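Local coordinates for protein host Factor for Q beta (PDB 1KQ1) that binds RNA as a ring-shaped hexamer of the Sm-like family and regulates translation of many messages, at the interface of chains A and B. Sequence-based numbering; all coordinates share one arbitrary frame. Chains: chain A/B, Host Factor for Q beta.

The interface of chains A and B. Residues chain A 61-64; chain B 26, 52-56.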
loop_
_atom_site.group_PDB
_atom_site.type_symbol
_atom_site.label_atom_id
_atom_site.label_comp_id
_atom_site.label_asym_id
_atom_site.label_seq_id
_atom_site.Cartn_x
_atom_site.Cartn_y
_atom_site.Cartn_z
ATOM N N SER A 61 -8.235 -2.313 -6.981
ATOM C CA SER A 61 -7.931 -1.124 -7.761
ATOM C C SER A 61 -9.164 -0.616 -8.495
ATOM O O SER A 61 -9.541 0.555 -8.403
ATOM C CB SER A 61 -6.886 -1.433 -8.846
ATOM O OG SER A 61 -6.828 -0.332 -9.726
ATOM N N THR A 62 -9.836 -1.535 -9.199
ATOM C CA THR A 62 -10.928 -1.124 -10.071
ATOM C C THR A 62 -12.006 -2.189 -10.187
ATOM O O THR A 62 -11.710 -3.383 -10.067
ATOM C CB THR A 62 -10.368 -0.959 -11.529
ATOM O OG1 THR A 62 -9.247 -0.060 -11.555
ATOM C CG2 THR A 62 -11.412 -0.415 -12.465
ATOM N N TYR A 63 -13.248 -1.746 -10.410
ATOM C CA TYR A 63 -14.338 -2.652 -10.728
ATOM C C TYR A 63 -14.646 -2.290 -12.185
ATOM O O TYR A 63 -14.947 -1.118 -12.518
ATOM C CB TYR A 63 -15.604 -2.371 -9.909
ATOM C CG TYR A 63 -15.438 -2.500 -8.440
ATOM C CD1 TYR A 63 -15.665 -3.698 -7.771
ATOM C CD2 TYR A 63 -15.118 -1.378 -7.689
ATOM C CE1 TYR A 63 -15.596 -3.785 -6.391
ATOM C CE2 TYR A 63 -15.035 -1.441 -6.287
ATOM C CZ TYR A 63 -15.282 -2.656 -5.633
ATOM O OH TYR A 63 -15.208 -2.736 -4.247
ATOM N N THR A 64 -14.550 -3.268 -13.066
ATOM C CA THR A 64 -14.867 -3.024 -14.454
ATOM C C THR A 64 -16.210 -3.669 -14.684
ATOM O O THR A 64 -16.449 -4.827 -14.300
ATOM C CB THR A 64 -13.839 -3.622 -15.409
ATOM O OG1 THR A 64 -12.576 -2.956 -15.225
ATOM C CG2 THR A 64 -14.300 -3.434 -16.840
ATOM N N PHE B 26 -1.958 3.704 -12.358
ATOM C CA PHE B 26 -2.204 2.988 -11.098
ATOM C C PHE B 26 -0.931 2.780 -10.320
ATOM O O PHE B 26 0.174 2.984 -10.843
ATOM C CB PHE B 26 -2.835 1.642 -11.442
ATOM C CG PHE B 26 -4.201 1.779 -12.061
ATOM C CD1 PHE B 26 -5.339 1.867 -11.250
ATOM C CD2 PHE B 26 -4.345 1.862 -13.437
ATOM C CE1 PHE B 26 -6.599 2.048 -11.848
ATOM C CE2 PHE B 26 -5.595 2.034 -14.017
ATOM C CZ PHE B 26 -6.708 2.129 -13.223
ATOM N N GLN B 52 -17.415 1.036 -18.314
ATOM C CA GLN B 52 -17.382 1.829 -17.086
ATOM C C GLN B 52 -16.331 1.197 -16.144
ATOM O O GLN B 52 -16.248 -0.031 -16.027
ATOM C CB GLN B 52 -18.726 1.765 -16.362
ATOM C CG GLN B 52 -19.869 2.482 -17.078
ATOM C CD GLN B 52 -21.147 2.481 -16.241
ATOM O OE1 GLN B 52 -21.798 1.442 -16.076
ATOM N NE2 GLN B 52 -21.493 3.641 -15.687
ATOM N N HIS B 53 -15.539 2.042 -15.485
ATOM C CA HIS B 53 -14.556 1.564 -14.514
ATOM C C HIS B 53 -14.715 2.369 -13.227
ATOM O O HIS B 53 -14.663 3.594 -13.267
ATOM C CB HIS B 53 -13.134 1.759 -15.007
ATOM C CG HIS B 53 -12.860 1.108 -16.325
ATOM N ND1 HIS B 53 -13.253 1.675 -17.519
ATOM C CD2 HIS B 53 -12.297 -0.086 -16.638
ATOM C CE1 HIS B 53 -12.952 0.854 -18.510
ATOM N NE2 HIS B 53 -12.374 -0.222 -18.004
ATOM N N LEU B 54 -14.937 1.701 -12.098
ATOM C CA LEU B 54 -15.032 2.420 -10.844
ATOM C C LEU B 54 -13.653 2.181 -10.192
ATOM O O LEU B 54 -13.318 1.039 -9.868
ATOM C CB LEU B 54 -16.131 1.831 -9.997
ATOM C CG LEU B 54 -16.290 2.557 -8.666
ATOM C CD1 LEU B 54 -16.678 4.014 -8.931
ATOM C CD2 LEU B 54 -17.388 1.833 -7.838
ATOM N N ILE B 55 -12.893 3.272 -10.054
ATOM C CA ILE B 55 -11.500 3.196 -9.590
ATOM C C ILE B 55 -11.332 3.815 -8.221
ATOM O O ILE B 55 -11.824 4.911 -7.968
ATOM C CB ILE B 55 -10.575 3.964 -10.575
ATOM C CG1 ILE B 55 -10.662 3.391 -12.002
ATOM C CG2 ILE B 55 -9.113 3.827 -10.109
ATOM C CD1 ILE B 55 -10.037 4.262 -13.053
ATOM N N TYR B 56 -10.677 3.106 -7.309
ATOM C CA TYR B 56 -10.406 3.671 -6.007
ATOM C C TYR B 56 -9.229 4.629 -6.084
ATOM O O TYR B 56 -8.192 4.257 -6.637
ATOM C CB TYR B 56 -10.041 2.602 -4.977
ATOM C CG TYR B 56 -11.220 1.820 -4.459
ATOM C CD1 TYR B 56 -12.185 2.421 -3.653
ATOM C CD2 TYR B 56 -11.343 0.485 -4.738
ATOM C CE1 TYR B 56 -13.269 1.682 -3.137
ATOM C CE2 TYR B 56 -12.416 -0.258 -4.238
ATOM C CZ TYR B 56 -13.371 0.358 -3.439
ATOM O OH TYR B 56 -14.436 -0.399 -2.968
#
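With CG anti to its carbonyl carbon (chi1 -61°), A:Tyr63 sends its ring along one face of the sheet towards B:Tyr56, whose CG is likewise anti to the carbonyl carbon (chi1 -77°), and the two phenols converge at their tips. Such edge-strand pairing is how Sm-fold subunits close into rings, and Hfq, a bacterial Sm-like protein, illustrates it in its hexamer: strand 60-64 of chain A runs antiparallel to strand 51-56 of chain B, so that the sheet continues from one subunit into the next.

The backbone supplies the register. A:Tyr63 and B:Leu54 bond reciprocally, A:Tyr63 N giving to B:Leu54 O at 2.8 Å and B:Leu54 N to A:Tyr63 O at 2.9 Å. One step on, B:Tyr56 N donates to A:Ser61 O at 3.0 Å.

Above this ladder the tyrosine hydroxyls, A:Tyr63 OH and B:Tyr56 OH, hydrogen-bond at 2.8 Å, with the donor unassigned. B:Tyr56 OH lies at the edge of the A:Tyr63 ring, in its plane, while the CE2 atoms of A:Tyr63 and B:Tyr56 touch at 3.5 Å; the two side chains cross at an oblique angle and meet through ring carbons as well as through the hydroxyls. B:Leu54 runs alongside A:Tyr63, and its CD2 methyl packs against the CD2 edge of the ring.

The opposite face is built from smaller groups. A:Thr62 turns its CG2 methyl towards B:His53 CB and B:Ile55 CG1, while its hydroxyl OG1 hydrogen-bonds A:Ser61 OG at 3.0 Å within chain A. The linked hydroxyls lie close beside the CD1-CE1-CZ rim of B:Phe26, displaced to one side of the ring plane; A:Thr62 OG1 has CE1 and CZ of B:Phe26 as its nearest ring atoms, CE1 at 3.4 Å. Farther along, A:Thr64 lies beside B:His53, presenting both OG1 and CG2 to the CD2-NE2 side of the imidazole; A:Thr64 OG1 is 3.2 Å from B:His53 CD2.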